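Local coordinates for protein dinoflagellate luciferase (Lingulodinium polyedrum, PDB 1VPR) that catalyses the pH-regulated oxidation of the open tetrapyrrole dinoflagellate luciferin by oxygen with emission of blue light, this chain being the third of its three luciferase domains, at residues Pro116-Glu121 against Gly141-Pro146; Gly132-Lys137 against Gln318-Thr323; Trp145-Pro150 against Pro332-Lys337; Gly235-Glu240 against Phe263-Glu268. All coordinates share one frame; numbering follows the deposited sequence.

Interaction 1. Residues Pro116-Glu121 against Gly141-Pro146; sequences PQLTKE and GPLPWP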
# COMPACT_ATOMS: atom_id res chain seq x y z
N PRO A 116 18.91 5.47 3.16
CA PRO A 116 18.88 6.93 3.33
C PRO A 116 17.87 7.30 4.42
O PRO A 116 17.00 6.50 4.77
CB PRO A 116 18.45 7.43 1.97
CG PRO A 116 17.49 6.33 1.52
CD PRO A 116 18.24 5.06 1.90
N GLN A 117 17.98 8.51 4.93
CA GLN A 117 17.09 9.00 5.97
C GLN A 117 17.04 10.52 5.83
O GLN A 117 18.07 11.14 5.55
CB GLN A 117 17.66 8.58 7.32
CG GLN A 117 17.23 9.41 8.50
CD GLN A 117 15.90 9.00 9.06
OE1 GLN A 117 15.58 7.82 9.12
NE2 GLN A 117 15.10 9.99 9.50
N LEU A 118 15.87 11.13 6.00
CA LEU A 118 15.81 12.58 5.88
C LEU A 118 16.19 13.20 7.22
O LEU A 118 15.91 12.64 8.29
CB LEU A 118 14.40 13.04 5.48
CG LEU A 118 13.86 12.53 4.15
CD1 LEU A 118 12.50 13.19 3.84
CD2 LEU A 118 14.86 12.84 3.06
N THR A 119 16.83 14.36 7.17
CA THR A 119 17.23 15.03 8.40
C THR A 119 16.00 15.65 9.07
O THR A 119 14.91 15.72 8.48
CB THR A 119 18.26 16.15 8.11
OG1 THR A 119 17.61 17.24 7.44
CG2 THR A 119 19.40 15.63 7.21
N LYS A 120 16.20 16.09 10.30
CA LYS A 120 15.15 16.72 11.10
C LYS A 120 14.61 17.98 10.42
O LYS A 120 13.41 18.29 10.46
CB LYS A 120 15.74 17.09 12.46
CG LYS A 120 14.84 17.88 13.40
CD LYS A 120 15.61 18.24 14.68
CE LYS A 120 14.80 19.12 15.59
NZ LYS A 120 15.60 19.57 16.76
N GLU A 121 15.52 18.71 9.79
CA GLU A 121 15.15 19.95 9.12
C GLU A 121 14.35 19.65 7.85
O GLU A 121 13.37 20.34 7.55
CB GLU A 121 16.42 20.74 8.74
CG GLU A 121 17.08 21.45 9.92
CD GLU A 121 17.40 20.53 11.07
OE1 GLU A 121 17.95 19.44 10.80
OE2 GLU A 121 17.10 20.90 12.24
N GLY A 141 13.95 19.31 -1.33
CA GLY A 141 14.80 18.98 -2.47
C GLY A 141 14.53 17.55 -2.90
O GLY A 141 13.67 16.89 -2.30
N PRO A 142 15.26 17.02 -3.90
CA PRO A 142 15.10 15.66 -4.43
C PRO A 142 15.19 14.61 -3.35
O PRO A 142 16.12 14.62 -2.54
CB PRO A 142 16.27 15.52 -5.40
CG PRO A 142 16.67 16.97 -5.70
CD PRO A 142 16.53 17.61 -4.37
N LEU A 143 14.24 13.68 -3.32
CA LEU A 143 14.33 12.63 -2.33
C LEU A 143 15.48 11.73 -2.76
O LEU A 143 15.75 11.58 -3.95
CB LEU A 143 13.01 11.82 -2.26
CG LEU A 143 11.78 12.49 -1.61
CD1 LEU A 143 10.52 11.65 -1.85
CD2 LEU A 143 12.01 12.67 -0.10
N PRO A 144 16.23 11.17 -1.79
CA PRO A 144 17.34 10.29 -2.14
C PRO A 144 16.79 8.95 -2.64
O PRO A 144 15.82 8.45 -2.09
CB PRO A 144 18.08 10.10 -0.80
CG PRO A 144 17.80 11.37 -0.07
CD PRO A 144 16.31 11.58 -0.38
N TRP A 145 17.37 8.39 -3.70
CA TRP A 145 16.96 7.07 -4.17
C TRP A 145 17.74 6.14 -3.22
O TRP A 145 18.87 6.46 -2.84
CB TRP A 145 17.42 6.81 -5.60
CG TRP A 145 16.61 7.54 -6.65
CD1 TRP A 145 16.87 8.77 -7.18
CD2 TRP A 145 15.41 7.08 -7.29
NE1 TRP A 145 15.92 9.10 -8.12
CE2 TRP A 145 15.01 8.08 -8.20
CE3 TRP A 145 14.64 5.91 -7.18
CZ2 TRP A 145 13.86 7.95 -9.00
CZ3 TRP A 145 13.50 5.78 -7.98
CH2 TRP A 145 13.12 6.79 -8.88
N PRO A 146 17.14 5.01 -2.79
CA PRO A 146 17.89 4.12 -1.89
C PRO A 146 18.94 3.27 -2.57
O PRO A 146 18.63 2.52 -3.50
CB PRO A 146 16.78 3.28 -1.24
CG PRO A 146 15.76 3.17 -2.35
CD PRO A 146 15.72 4.59 -2.90
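Leu143 meets Leu118 methyl to methyl, CD2 against CD1 at 4.0 Å, the first touch in a contact made wholly of apolar groups. Both leucines carry CG beside their own backbone N (chi1 -73° for Leu143, -60° for Leu118), and the two side chains pass at a slant. At Pro144 the ring bridges two partners. CD of Pro144 lies 3.9 Å from CD2 of Leu118, so that this leucine divides its branches between two successive residues. CB of Pro144 packs against CB of Pro116 at 3.9 Å. Pro146 resumes the packing, its CB 3.9 Å from CD of Pro116. An alanine in place of Pro116 would keep the touch on Pro144 but, without CG and CD, would probably open a gap beside Pro146 and let the chain there turn more freely. Rigid rings thus set much of the fit, with no hydrogen bond across it. Pro116, Leu118 and Leu143 also lie on Trp265, and the carbonyl of Pro144 accepts a hydrogen bond from its indole nitrogen. This is loop-on-sheet packing: the extended run before helix 120-126 and the loop that follows it both rest on Trp265 of strand 259-266, in the calycin-type beta barrel of the catalytic domain.

Interaction 2. Residues Gly132-Lys137 against Gln318-Thr323; sequences GDKTLK and QSRDYT
Lys134 passes at a slant over Arg320, a residue of like charge, and the path of the lysine shows how such a pair can be tolerated. From CB the chain sets out with CG beside the backbone N (chi1 -62°). CG of Lys134 rests over one face of the Arg320 guanidinium, displaced toward its rim and 3.7 Å from NE of Arg320. Beyond CD the chain bends twice, at chi3 and chi4, which brings NZ of Lys134 back to 3.7 Å from CD of Arg320. At the tip, NZ donates to a water that in turn donates to OE1 of Gln318, and it forms salt bridges with Asp345 and Asp347. These carboxylates, with Asp353 on NH1 of Arg320, probably offset the repulsion between the two cations.

Arg320 uses the edge of its flat group as well. NH2 of Arg320 gives a hydrogen bond to OG1 of Thr323 at 2.9 Å, close to the guanidinium plane, and NE donates to a second water, also held by the Lys134 carbonyl and the Thr323 amide. OG1 of Thr323 in turn donates a hydrogen bond to O of Leu136 at 2.8 Å, nearly along the C=O axis. Farther out, the ring of Tyr322 comes within 3.4 Å of Thr135 O at CE2, while CE of Lys137 reaches its OH at 3.2 Å.

Arg320 is the N-cap residue of helix 321-324. The contact sets this short helix against the Asp133-Leu136 type I turn, and Asp321, one residue on, bonds to His236 and Tyr237, tying the helix to the region of strand 237-241.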
# COMPACT_ATOMS: atom_id res chain seq x y z
N GLY A 132 -0.88 17.18 -2.88
CA GLY A 132 -1.74 17.02 -4.05
C GLY A 132 -1.44 17.96 -5.23
O GLY A 132 -2.05 17.84 -6.29
N ASP A 133 -0.51 18.89 -5.06
CA ASP A 133 -0.19 19.84 -6.12
C ASP A 133 0.99 19.33 -6.94
O ASP A 133 2.15 19.43 -6.50
CB ASP A 133 0.14 21.21 -5.50
CG ASP A 133 0.26 22.34 -6.54
OD1 ASP A 133 0.50 22.07 -7.75
OD2 ASP A 133 0.13 23.51 -6.11
N LYS A 134 0.70 18.81 -8.13
CA LYS A 134 1.73 18.23 -8.99
C LYS A 134 2.75 19.24 -9.50
O LYS A 134 3.83 18.84 -9.93
CB LYS A 134 1.08 17.49 -10.17
CG LYS A 134 0.20 16.30 -9.75
CD LYS A 134 -0.69 15.79 -10.91
CE LYS A 134 0.16 15.32 -12.08
NZ LYS A 134 0.88 14.06 -11.75
N THR A 135 2.41 20.53 -9.44
CA THR A 135 3.31 21.59 -9.90
C THR A 135 4.36 22.05 -8.89
O THR A 135 5.23 22.88 -9.21
CB THR A 135 2.51 22.85 -10.33
OG1 THR A 135 1.96 23.50 -9.17
CG2 THR A 135 1.37 22.44 -11.27
N LEU A 136 4.32 21.52 -7.67
CA LEU A 136 5.28 21.93 -6.65
C LEU A 136 6.44 20.96 -6.45
O LEU A 136 6.28 19.75 -6.53
CB LEU A 136 4.57 22.10 -5.30
CG LEU A 136 3.42 23.09 -5.25
CD1 LEU A 136 2.82 23.11 -3.84
CD2 LEU A 136 3.89 24.49 -5.66
N LYS A 137 7.62 21.50 -6.19
CA LYS A 137 8.78 20.67 -5.91
C LYS A 137 8.70 20.38 -4.42
O LYS A 137 8.25 21.23 -3.64
CB LYS A 137 10.06 21.44 -6.20
CG LYS A 137 10.22 21.87 -7.63
CD LYS A 137 11.55 22.56 -7.79
CE LYS A 137 11.75 23.03 -9.21
NZ LYS A 137 12.98 23.87 -9.30
N GLN A 318 0.04 7.83 -14.37
CA GLN A 318 0.51 9.08 -13.79
C GLN A 318 1.77 8.79 -13.01
O GLN A 318 2.15 7.62 -12.81
CB GLN A 318 -0.54 9.64 -12.81
CG GLN A 318 -0.87 8.73 -11.63
CD GLN A 318 0.17 8.74 -10.53
OE1 GLN A 318 0.62 9.81 -10.11
NE2 GLN A 318 0.53 7.56 -10.02
N SER A 319 2.41 9.86 -12.56
CA SER A 319 3.59 9.74 -11.71
C SER A 319 3.73 11.07 -11.00
O SER A 319 3.05 12.04 -11.33
CB SER A 319 4.86 9.38 -12.51
OG SER A 319 5.44 10.50 -13.16
N ARG A 320 4.60 11.09 -10.00
CA ARG A 320 4.86 12.27 -9.20
C ARG A 320 6.37 12.51 -9.13
O ARG A 320 6.88 13.02 -8.13
CB ARG A 320 4.30 12.06 -7.79
CG ARG A 320 2.77 11.90 -7.76
CD ARG A 320 2.09 13.13 -8.34
NE ARG A 320 2.59 14.35 -7.71
CZ ARG A 320 2.19 14.81 -6.52
NH1 ARG A 320 1.27 14.15 -5.81
NH2 ARG A 320 2.72 15.94 -6.05
N ASP A 321 7.07 12.15 -10.20
CA ASP A 321 8.52 12.33 -10.32
C ASP A 321 8.96 13.80 -10.23
O ASP A 321 10.06 14.10 -9.76
CB ASP A 321 8.97 11.74 -11.67
CG ASP A 321 8.69 10.24 -11.75
OD1 ASP A 321 9.18 9.50 -10.87
OD2 ASP A 321 7.97 9.79 -12.67
N TYR A 322 8.14 14.72 -10.70
CA TYR A 322 8.51 16.14 -10.63
C TYR A 322 8.59 16.59 -9.16
O TYR A 322 9.61 17.15 -8.72
CB TYR A 322 7.48 17.01 -11.36
CG TYR A 322 7.83 18.48 -11.29
CD1 TYR A 322 8.90 18.99 -12.02
CD2 TYR A 322 7.16 19.33 -10.41
CE1 TYR A 322 9.31 20.33 -11.87
CE2 TYR A 322 7.56 20.66 -10.24
CZ TYR A 322 8.63 21.15 -10.98
OH TYR A 322 9.01 22.47 -10.82
N THR A 323 7.52 16.37 -8.42
CA THR A 323 7.47 16.74 -7.00
C THR A 323 8.52 16.00 -6.19
O THR A 323 9.37 16.61 -5.53
CB THR A 323 6.08 16.45 -6.40
OG1 THR A 323 5.09 17.26 -7.04
CG2 THR A 323 6.07 16.74 -4.88
O HOH W 1 -0.60 12.36 -10.11
O HOH W 2 4.66 15.88 -9.30
O HOH W 3 7.79 24.33 -9.30

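Interaction 3. Residues Trp145-Pro150 against Pro332-Lys337; sequences WPAGLP and PTNLGK
Asn334 OD1 accepts the backbone N-H of Ala147 at 2.8 Å, the shortest sound polar bond between the two loops. The donor lies in the plane of the side-chain carbonyl. CG of Asn334 sits between the backbone N and the carbonyl carbon, the crowded position (chi1 50°), and from there OD1 reaches the Ala147 amide while ND2 binds the carbonyl of Pro114. Beside this bond, CB of Ala147 packs on CD1 of Leu335 at 3.7 Å.

A second bond joins the backbones: Trp145 N donates to Pro332 O at 3.1 Å with an almost straight N-H...O angle of 178°. O of Pro332 also lies at the edge of the indole, in its plane and 3.6 Å from CD1 of Trp145. Trp145 and Thr333 thus form a single beta bridge between two loops, each of which then turns: Pro146 to Leu149 as a type II beta turn, Thr333 to Gly336 as a type I turn.

The second turn is gripped from inside by OG1 of Thr333, which accepts from N of Leu335, at 3.1 Å in an ST turn, and from the amide of Lys337. CG2 of Thr333 lies 3.9 Å from CB of Trp145. An alanine at Thr333 would probably leave those two amides without this acceptor and open a gap beside Trp145. The indole itself stacks on Tyr339 and meets the ring of Tyr237.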
# COMPACT_ATOMS: atom_id res chain seq x y z
N TRP A 145 17.37 8.39 -3.70
CA TRP A 145 16.96 7.07 -4.17
C TRP A 145 17.74 6.14 -3.22
O TRP A 145 18.87 6.46 -2.84
CB TRP A 145 17.42 6.81 -5.60
CG TRP A 145 16.61 7.54 -6.65
CD1 TRP A 145 16.87 8.77 -7.18
CD2 TRP A 145 15.41 7.08 -7.29
NE1 TRP A 145 15.92 9.10 -8.12
CE2 TRP A 145 15.01 8.08 -8.20
CE3 TRP A 145 14.64 5.91 -7.18
CZ2 TRP A 145 13.86 7.95 -9.00
CZ3 TRP A 145 13.50 5.78 -7.98
CH2 TRP A 145 13.12 6.79 -8.88
N PRO A 146 17.14 5.01 -2.79
CA PRO A 146 17.89 4.12 -1.89
C PRO A 146 18.94 3.27 -2.57
O PRO A 146 18.63 2.52 -3.50
CB PRO A 146 16.78 3.28 -1.24
CG PRO A 146 15.76 3.17 -2.35
CD PRO A 146 15.72 4.59 -2.90
N ALA A 147 20.18 3.39 -2.11
CA ALA A 147 21.30 2.60 -2.65
C ALA A 147 20.89 1.14 -2.83
O ALA A 147 20.25 0.57 -1.94
CB ALA A 147 22.51 2.67 -1.69
N GLY A 148 21.26 0.53 -3.96
CA GLY A 148 20.93 -0.88 -4.18
C GLY A 148 19.61 -1.11 -4.90
O GLY A 148 19.24 -2.26 -5.18
N LEU A 149 18.87 -0.05 -5.21
CA LEU A 149 17.62 -0.24 -5.94
C LEU A 149 17.95 -0.54 -7.39
O LEU A 149 18.70 0.20 -8.02
CB LEU A 149 16.74 1.01 -5.86
CG LEU A 149 15.37 0.90 -6.56
CD1 LEU A 149 14.48 -0.06 -5.78
CD2 LEU A 149 14.72 2.28 -6.66
N PRO A 150 17.40 -1.63 -7.95
CA PRO A 150 17.70 -1.91 -9.35
C PRO A 150 17.11 -0.83 -10.25
O PRO A 150 16.12 -0.20 -9.89
CB PRO A 150 17.04 -3.27 -9.58
CG PRO A 150 15.90 -3.29 -8.56
CD PRO A 150 16.57 -2.69 -7.35
N PRO A 332 20.35 11.42 -7.55
CA PRO A 332 21.15 10.33 -7.00
C PRO A 332 20.61 9.51 -5.84
O PRO A 332 19.67 9.89 -5.16
CB PRO A 332 22.43 11.05 -6.60
CG PRO A 332 21.88 12.32 -6.00
CD PRO A 332 20.81 12.72 -7.03
N THR A 333 21.28 8.39 -5.62
CA THR A 333 20.99 7.49 -4.51
C THR A 333 21.80 8.14 -3.40
O THR A 333 22.50 9.13 -3.64
CB THR A 333 21.57 6.07 -4.75
OG1 THR A 333 23.01 6.15 -4.83
CG2 THR A 333 21.01 5.46 -6.04
N ASN A 334 21.74 7.60 -2.20
CA ASN A 334 22.50 8.14 -1.10
C ASN A 334 24.00 7.81 -1.21
O ASN A 334 24.79 8.19 -0.35
CB ASN A 334 21.92 7.63 0.22
CG ASN A 334 21.73 6.13 0.23
OD1 ASN A 334 21.05 5.57 -0.64
ND2 ASN A 334 22.31 5.48 1.21
N LEU A 335 24.41 7.11 -2.26
CA LEU A 335 25.83 6.83 -2.43
C LEU A 335 26.32 7.66 -3.61
O LEU A 335 27.40 7.43 -4.15
CB LEU A 335 26.06 5.33 -2.66
CG LEU A 335 25.87 4.43 -1.43
CD1 LEU A 335 26.18 3.01 -1.81
CD2 LEU A 335 26.79 4.87 -0.29
N GLY A 336 25.50 8.63 -4.01
CA GLY A 336 25.86 9.51 -5.11
C GLY A 336 25.70 8.99 -6.53
O GLY A 336 26.14 9.64 -7.48
N LYS A 337 25.07 7.83 -6.70
CA LYS A 337 24.89 7.29 -8.04
C LYS A 337 23.56 7.74 -8.66
O LYS A 337 22.51 7.61 -8.04
CB LYS A 337 24.96 5.76 -7.99
CG LYS A 337 24.88 5.05 -9.34
CD LYS A 337 24.87 3.54 -9.15
CE LYS A 337 24.76 2.81 -10.46
NZ LYS A 337 24.96 1.33 -10.33

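Interaction 4. Residues Gly235-Glu240 against Phe263-Glu268; sequences GHYFYE and FFWEME
Phe264 and Tyr237 bury more surface here than any other residue of the two segments, each meeting a phenylalanine of the opposite strand. The ring of Phe264 receives CZ of Phe238 at its edge, 3.5 Å from CE2 of Phe264. These ring planes stand at 86°, the side chains passing at a slant. CE2 of Phe264 also lies 4.3 Å from CG of Glu240, whose carboxylate goes on to a salt bridge with Arg230.

Tyr237 crosses Phe263 at about a right angle. Phe263 turns its edge to the tyrosine face in an offset edge-to-face pair, with centroids 5.7 Å apart. OH of Tyr237 lies at the edge of the Phe263 ring, near its plane and 3.2 Å from CE2 of Phe263. The same OH of Tyr237 reaches CD1 of Trp265 at 3.6 Å.

No backbone bond joins the two strands, whose axes approach to 9.0 Å at 49°. Strand 247-253 runs between them, antiparallel to both: Phe238 and Glu240 bond to its Gly250 and Leu248, Phe263 to its Val251, and the aromatic side chains make their contacts across this intervening strand of the barrel.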
# COMPACT_ATOMS: atom_id res chain seq x y z
N GLY A 235 9.82 2.23 -11.81
CA GLY A 235 10.79 3.32 -11.76
C GLY A 235 10.25 4.73 -11.61
O GLY A 235 11.04 5.69 -11.55
N HIS A 236 8.92 4.87 -11.52
CA HIS A 236 8.31 6.20 -11.40
C HIS A 236 7.57 6.39 -10.09
O HIS A 236 6.90 5.49 -9.60
CB HIS A 236 7.37 6.45 -12.59
CG HIS A 236 8.10 6.55 -13.90
ND1 HIS A 236 8.60 7.74 -14.38
CD2 HIS A 236 8.44 5.60 -14.81
CE1 HIS A 236 9.22 7.53 -15.53
NE2 HIS A 236 9.14 6.24 -15.81
N TYR A 237 7.70 7.58 -9.52
CA TYR A 237 7.09 7.92 -8.23
C TYR A 237 5.57 8.03 -8.25
O TYR A 237 4.94 8.29 -9.28
CB TYR A 237 7.63 9.27 -7.72
CG TYR A 237 8.79 9.17 -6.76
CD1 TYR A 237 10.10 9.29 -7.20
CD2 TYR A 237 8.57 8.98 -5.40
CE1 TYR A 237 11.17 9.22 -6.31
CE2 TYR A 237 9.62 8.91 -4.51
CZ TYR A 237 10.91 9.03 -4.98
OH TYR A 237 11.93 8.95 -4.09
N PHE A 238 4.98 7.80 -7.09
CA PHE A 238 3.56 8.00 -6.94
C PHE A 238 3.36 8.39 -5.50
O PHE A 238 4.22 8.17 -4.64
CB PHE A 238 2.71 6.79 -7.39
CG PHE A 238 2.95 5.51 -6.63
CD1 PHE A 238 2.06 5.09 -5.66
CD2 PHE A 238 4.05 4.70 -6.94
CE1 PHE A 238 2.23 3.86 -5.00
CE2 PHE A 238 4.23 3.49 -6.30
CZ PHE A 238 3.32 3.06 -5.32
N TYR A 239 2.24 9.01 -5.24
CA TYR A 239 1.93 9.53 -3.92
C TYR A 239 0.84 8.69 -3.25
O TYR A 239 -0.20 8.41 -3.85
CB TYR A 239 1.46 10.97 -4.11
CG TYR A 239 0.77 11.58 -2.90
CD1 TYR A 239 1.36 11.52 -1.64
CD2 TYR A 239 -0.47 12.23 -3.03
CE1 TYR A 239 0.76 12.08 -0.52
CE2 TYR A 239 -1.09 12.80 -1.91
CZ TYR A 239 -0.46 12.72 -0.66
OH TYR A 239 -1.02 13.32 0.45
N GLU A 240 1.10 8.28 -2.01
CA GLU A 240 0.13 7.51 -1.25
C GLU A 240 -0.38 8.25 -0.01
O GLU A 240 0.31 8.31 1.00
CB GLU A 240 0.72 6.17 -0.79
CG GLU A 240 0.92 5.15 -1.91
CD GLU A 240 -0.35 4.36 -2.21
OE1 GLU A 240 -1.48 4.91 -2.03
OE2 GLU A 240 -0.22 3.20 -2.66
N PHE A 263 10.42 1.20 -2.62
CA PHE A 263 10.66 1.86 -1.35
C PHE A 263 9.60 2.93 -1.22
O PHE A 263 9.02 3.34 -2.23
CB PHE A 263 12.03 2.54 -1.34
CG PHE A 263 12.16 3.61 -2.36
CD1 PHE A 263 12.46 3.29 -3.69
CD2 PHE A 263 11.95 4.94 -2.01
CE1 PHE A 263 12.55 4.29 -4.65
CE2 PHE A 263 12.02 5.95 -2.97
CZ PHE A 263 12.32 5.63 -4.27
N PHE A 264 9.35 3.37 0.01
CA PHE A 264 8.37 4.42 0.26
C PHE A 264 8.93 5.34 1.32
O PHE A 264 9.32 4.89 2.38
CB PHE A 264 7.04 3.86 0.78
CG PHE A 264 6.27 3.10 -0.25
CD1 PHE A 264 6.55 1.77 -0.49
CD2 PHE A 264 5.34 3.75 -1.05
CE1 PHE A 264 5.92 1.09 -1.52
CE2 PHE A 264 4.71 3.07 -2.08
CZ PHE A 264 5.00 1.74 -2.32
N TRP A 265 8.96 6.64 1.02
CA TRP A 265 9.43 7.65 1.95
C TRP A 265 8.23 8.10 2.76
O TRP A 265 7.28 8.63 2.20
CB TRP A 265 9.98 8.86 1.22
CG TRP A 265 11.40 8.71 0.75
CD1 TRP A 265 11.82 8.45 -0.51
CD2 TRP A 265 12.58 8.81 1.56
NE1 TRP A 265 13.20 8.38 -0.56
CE2 TRP A 265 13.69 8.61 0.71
CE3 TRP A 265 12.81 9.06 2.92
CZ2 TRP A 265 15.01 8.65 1.17
CZ3 TRP A 265 14.14 9.09 3.38
CH2 TRP A 265 15.21 8.89 2.50
N GLU A 266 8.29 7.88 4.07
CA GLU A 266 7.21 8.29 4.98
C GLU A 266 7.65 9.70 5.39
O GLU A 266 8.53 9.87 6.25
CB GLU A 266 7.16 7.34 6.18
CG GLU A 266 6.08 7.64 7.21
CD GLU A 266 6.13 6.65 8.36
OE1 GLU A 266 7.12 6.71 9.14
OE2 GLU A 266 5.20 5.80 8.48
N MSE A 267 7.02 10.70 4.77
CA MSE A 267 7.40 12.08 4.96
C MSE A 267 7.37 12.64 6.37
O MSE A 267 8.22 13.45 6.73
CB MSE A 267 6.59 12.96 4.02
CG MSE A 267 6.72 12.61 2.53
SE MSE A 267 8.57 12.53 1.96
CE MSE A 267 9.14 14.25 2.67
N GLU A 268 6.42 12.23 7.20
CA GLU A 268 6.38 12.78 8.55
C GLU A 268 7.46 12.30 9.51
O GLU A 268 7.66 12.92 10.57
CB GLU A 268 5.00 12.53 9.15
CG GLU A 268 3.91 13.29 8.43
CD GLU A 268 3.66 12.78 7.02
OE1 GLU A 268 3.51 11.55 6.84
OE2 GLU A 268 3.59 13.61 6.09

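In the fold
Strand-strand interaction 4 joins the outlying loops to the barrel. Interaction 1, its centre about 12 Å away, meets it where Leu118 CG lies 3.5 Å from Trp265 CZ3; interaction 2, about 11 Å away between centres, does so where Ser319 CB lies 3.4 Å from Tyr237 O. Interaction 3 packs on the same sheet, with Pro146 CG 3.6 Å from Phe263 CD1. Interactions 1 and 3 share Trp145 and Pro146, their centres about 11 Å apart, so one loop serves two partners in turn. Interactions 2 and 3 do not touch, with centres about 21 Å apart, yet both close chain loops enclosing interaction 4. The principle is that loops from different parts of the sequence pack against one calycin-type barrel, the fold of the catalytic domain.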